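Local coordinates for DegV family protein ([Eubacterium] eligens, PDB 5UXY) that probably binds long-chain fatty acids in a pocket between its two domains, at residues Leu162-Gln167 / Cys262-Glu267. Sequence-based numbering, arbitrary orientation.
With X90 (heptadecanoic acid), chain D.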
ATOM      1  N   LEU A 162      -4.098  15.217  -5.939  1.00 12.30           N
ATOM      2  CA  LEU A 162      -3.823  15.002  -4.518  1.00 14.69           C
ATOM      3  C   LEU A 162      -4.915  15.620  -3.676  1.00 13.55           C
ATOM      4  O   LEU A 162      -4.704  15.917  -2.502  1.00 15.68           O
ATOM      5  CB  LEU A 162      -2.454  15.577  -4.136  1.00 16.54           C
ATOM      6  CG  LEU A 162      -1.269  14.797  -4.756  1.00 16.57           C
ATOM      7  CD1 LEU A 162      -0.913  15.313  -6.090  1.00 20.12           C
ATOM      8  CD2 LEU A 162      -0.052  14.810  -3.833  1.00 18.22           C
ATOM      9  N   HIS A 163      -6.098  15.799  -4.276  1.00 16.86           N
ATOM     10  CA  HIS A 163      -7.197  16.488  -3.598  1.00 18.44           C
ATOM     11  C   HIS A 163      -7.632  15.731  -2.343  1.00 18.17           C
ATOM     12  O   HIS A 163      -7.817  16.324  -1.281  1.00 16.81           O
ATOM     13  CB  HIS A 163      -8.374  16.615  -4.569  1.00 18.92           C
ATOM     14  CG  HIS A 163      -9.590  17.227  -3.958  1.00 31.10           C
ATOM     15  ND1 HIS A 163      -9.632  18.546  -3.560  1.00 33.35           N
ATOM     16  CD2 HIS A 163     -10.795  16.687  -3.631  1.00 27.17           C
ATOM     17  CE1 HIS A 163     -10.820  18.801  -3.036  1.00 47.15           C
ATOM     18  NE2 HIS A 163     -11.549  17.696  -3.078  1.00 36.01           N
ATOM     19  N   ASN A 164      -7.819  14.418  -2.461  1.00 13.28           N
ATOM     20  CA  ASN A 164      -8.276  13.643  -1.300  1.00 16.18           C
ATOM     21  C   ASN A 164      -7.221  13.562  -0.189  1.00 15.22           C
ATOM     22  O   ASN A 164      -7.564  13.625   1.009  1.00 18.75           O
ATOM     23  CB  ASN A 164      -8.705  12.248  -1.783  1.00 13.84           C
ATOM     24  CG  ASN A 164      -9.931  12.319  -2.621  1.00 18.64           C
ATOM     25  OD1 ASN A 164     -10.707  13.266  -2.487  1.00 17.75           O
ATOM     26  ND2 ASN A 164     -10.131  11.342  -3.486  1.00 16.37           N
ATOM     27  N   LEU A 165      -5.943  13.358  -0.538  1.00 10.88           N
ATOM     28  CA  LEU A 165      -4.882  13.485   0.455  1.00 13.62           C
ATOM     29  C   LEU A 165      -4.923  14.853   1.144  1.00 19.78           C
ATOM     30  O   LEU A 165      -4.817  14.954   2.367  1.00 18.17           O
ATOM     31  CB  LEU A 165      -3.495  13.282  -0.199  1.00 10.96           C
ATOM     32  CG  LEU A 165      -3.143  11.844  -0.598  1.00 11.97           C
ATOM     33  CD1 LEU A 165      -2.044  11.895  -1.690  1.00 16.04           C
ATOM     34  CD2 LEU A 165      -2.655  11.051   0.650  1.00 12.99           C
ATOM     35  N   ALA A 166      -5.037  15.928   0.355  1.00 15.91           N
ATOM     36  CA  ALA A 166      -4.924  17.261   0.914  1.00 15.44           C
ATOM     37  C   ALA A 166      -6.130  17.600   1.782  1.00 18.66           C
ATOM     38  O   ALA A 166      -5.970  18.210   2.837  1.00 18.41           O
ATOM     39  CB  ALA A 166      -4.793  18.293  -0.192  1.00 15.18           C
ATOM     40  N   GLN A 167      -7.341  17.205   1.364  1.00 15.20           N
ATOM     41  CA  GLN A 167      -8.496  17.582   2.182  1.00 17.08           C
ATOM     42  C   GLN A 167      -8.521  16.795   3.476  1.00 26.72           C
ATOM     43  O   GLN A 167      -9.158  17.231   4.434  1.00 24.21           O
ATOM     44  CB  GLN A 167      -9.812  17.394   1.408  1.00 23.62           C
ATOM     45  CG  GLN A 167     -10.236  15.962   1.266  1.00 19.61           C
ATOM     46  CD  GLN A 167     -11.656  15.758   0.741  1.00 34.04           C
ATOM     47  OE1 GLN A 167     -12.629  16.241   1.324  1.00 27.20           O
ATOM     48  NE2 GLN A 167     -11.777  15.000  -0.332  1.00 24.16           N
ATOM     49  N   CYS A 262      -6.450   2.708  -1.623  1.00 12.21           N
ATOM     50  CA  CYS A 262      -5.420   3.323  -2.458  1.00 14.53           C
ATOM     51  C   CYS A 262      -6.048   4.088  -3.628  1.00 16.24           C
ATOM     52  O   CYS A 262      -5.553   5.141  -4.023  1.00 17.63           O
ATOM     53  CB  CYS A 262      -4.443   2.267  -2.967  1.00 16.92           C
ATOM     54  SG  CYS A 262      -3.255   1.722  -1.583  1.00 28.71           S
ATOM     55  N   SER A 263      -7.135   3.586  -4.194  1.00 13.45           N
ATOM     56  CA  SER A 263      -7.799   4.336  -5.286  1.00 13.45           C
ATOM     57  C   SER A 263      -8.285   5.687  -4.797  1.00 17.82           C
ATOM     58  O   SER A 263      -8.169   6.697  -5.502  1.00 13.87           O
ATOM     59  CB  SER A 263      -8.965   3.510  -5.874  1.00 14.85           C
ATOM     60  OG  SER A 263      -8.463   2.345  -6.517  1.00 13.89           O
ATOM     61  N   TYR A 264      -8.805   5.734  -3.575  1.00 14.19           N
ATOM     62  CA  TYR A 264      -9.303   6.998  -3.039  1.00 17.83           C
ATOM     63  C   TYR A 264      -8.169   8.026  -2.894  1.00 13.88           C
ATOM     64  O   TYR A 264      -8.320   9.188  -3.298  1.00 13.30           O
ATOM     65  CB  TYR A 264      -9.999   6.743  -1.682  1.00 14.87           C
ATOM     66  CG  TYR A 264     -10.393   8.006  -0.991  1.00 13.08           C
ATOM     67  CD1 TYR A 264     -11.532   8.695  -1.421  1.00 16.57           C
ATOM     68  CD2 TYR A 264      -9.628   8.543   0.057  1.00 12.96           C
ATOM     69  CE1 TYR A 264     -11.901   9.918  -0.827  1.00 15.42           C
ATOM     70  CE2 TYR A 264     -10.013   9.751   0.694  1.00 16.01           C
ATOM     71  CZ  TYR A 264     -11.146  10.427   0.236  1.00 17.44           C
ATOM     72  OH  TYR A 264     -11.516  11.610   0.814  1.00 18.48           O
ATOM     73  N   TYR A 265      -7.033   7.613  -2.290  1.00 12.43           N
ATOM     74  CA  TYR A 265      -5.941   8.547  -1.999  1.00 15.31           C
ATOM     75  C   TYR A 265      -4.994   8.759  -3.189  1.00 14.74           C
ATOM     76  O   TYR A 265      -4.459   9.879  -3.356  1.00 14.80           O
ATOM     77  CB  TYR A 265      -5.140   8.069  -0.782  1.00 11.80           C
ATOM     78  CG  TYR A 265      -5.831   8.439   0.496  1.00 14.74           C
ATOM     79  CD1 TYR A 265      -6.071   9.803   0.799  1.00 11.90           C
ATOM     80  CD2 TYR A 265      -6.285   7.454   1.390  1.00 15.87           C
ATOM     81  CE1 TYR A 265      -6.732  10.184   1.983  1.00 16.53           C
ATOM     82  CE2 TYR A 265      -6.958   7.831   2.588  1.00 14.07           C
ATOM     83  CZ  TYR A 265      -7.152   9.177   2.874  1.00 15.66           C
ATOM     84  OH  TYR A 265      -7.826   9.593   3.999  1.00 15.80           O
ATOM     85  N   ALA A 266      -4.779   7.739  -4.022  1.00 12.62           N
ATOM     86  CA  ALA A 266      -3.939   7.970  -5.210  1.00 18.48           C
ATOM     87  C   ALA A 266      -4.701   8.648  -6.356  1.00 15.94           C
ATOM     88  O   ALA A 266      -4.089   9.342  -7.189  1.00 13.56           O
ATOM     89  CB  ALA A 266      -3.319   6.653  -5.683  1.00 10.00           C
ATOM     90  N   GLU A 267      -6.012   8.460  -6.412  1.00 15.01           N
ATOM     91  CA  GLU A 267      -6.976   9.033  -7.367  1.00 15.02           C
ATOM     92  C   GLU A 267      -6.821   8.507  -8.786  1.00 16.21           C
ATOM     93  O   GLU A 267      -5.835   7.863  -9.129  1.00 11.72           O
ATOM     94  CB  GLU A 267      -6.940  10.556  -7.348  1.00 16.69           C
ATOM     95  CG  GLU A 267      -7.446  11.006  -6.000  1.00 18.81           C
ATOM     96  CD  GLU A 267      -7.831  12.461  -5.972  1.00 28.69           C
ATOM     97  OE1 GLU A 267      -8.607  12.876  -6.850  1.00 29.58           O
ATOM     98  OE2 GLU A 267      -7.354  13.184  -5.072  1.00 20.04           O
TER
HETATM   99  O19 X90 D 303      -8.291   6.661   7.461  1.00 24.81           O
HETATM  100  C21 X90 D 303      -7.170   6.088   7.618  1.00 34.11           C
HETATM  101  O21 X90 D 303      -6.700   5.959   8.809  1.00 21.45           O
HETATM  102  C22 X90 D 303      -6.412   5.627   6.350  1.00 24.01           C
HETATM  103  C23 X90 D 303      -5.566   6.836   5.880  1.00 19.04           C
HETATM  104  C24 X90 D 303      -4.567   6.411   4.772  1.00 16.27           C
HETATM  105  C25 X90 D 303      -3.660   7.643   4.453  1.00 20.32           C
HETATM  106  C26 X90 D 303      -2.491   7.382   3.484  1.00 22.98           C
HETATM  107  C27 X90 D 303      -2.882   6.411   2.377  1.00 28.01           C
HETATM  108  C28 X90 D 303      -1.864   6.430   1.213  1.00 25.76           C
HETATM  109  C29 X90 D 303      -2.486   5.854  -0.074  1.00 24.80           C
HETATM  110  C30 X90 D 303      -1.058   7.389  -1.866  1.00 23.27           C
HETATM  111  C31 X90 D 303       0.487   7.218  -2.110  1.00 21.17           C
HETATM  112  C32 X90 D 303       1.224   7.569  -0.800  1.00 28.19           C
HETATM  113  C33 X90 D 303       2.545   6.823  -0.588  1.00 25.49           C
HETATM  114  C34 X90 D 303       3.328   7.277   0.669  1.00 26.82           C
HETATM  115  C35 X90 D 303       3.286   6.171   1.739  1.00 27.50           C
HETATM  116  C36 X90 D 303       3.963   6.497   3.082  1.00 21.05           C
HETATM  117  C39 X90 D 303      -1.671   6.031  -1.386  1.00 22.99           C
HETATM  118  O   HOH W   1      -5.359  12.389  -3.126  1.00 14.11           O
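N164 turns its CG beside its own backbone N and anti to its carbonyl carbon (chi1 -68°), laying the amide over the Y264 ring, while E267 stretches out beyond CG (chi2 -164°) to bring its carboxylate to the start of helix 163-167. In this DegV-fold protein the contact joins that short helix, which follows strand 153-159, to the C-terminal end of helix 260-266, nearly at right angles and beside the bound fatty acid. The N164 amide and the Y264 ring are stacked, their planes only 4° apart, and N164 CB makes a CH-pi contact 3.9 Å from the ring centroid. N164 ND2 also donates to Y264 O at 2.8 Å, and Q167 NE2 gives a hydrogen bond to N164 OD1, so both ends of the amide are held and its rotation is fixed. At the helix start, N164 N points almost straight at E267 OE2, 2.9 Å away on the syn side but tilted well out of the carboxylate plane; the negative charge there is likely to be eased by the helix N-terminus. The Y264 hydroxyl bonds to S58.

The Y265 ring lies between Y264 and the lipid chain. Its CD1 meets L165 CD2 at 3.6 Å, one ring face receives Y264 CD2, and the opposite face carries X90 C25; its hydroxyl bonds to T60, which also binds X90. An alanine here is likely to open a gap between Y264 and the lipid chain and leave T60 without its tyrosine partner. Between the two helices a single water ties them together: it accepts from L165 N at 2.8 Å and donates to Y265 O at 2.7 Å and to E267 OE2 at 2.9 Å.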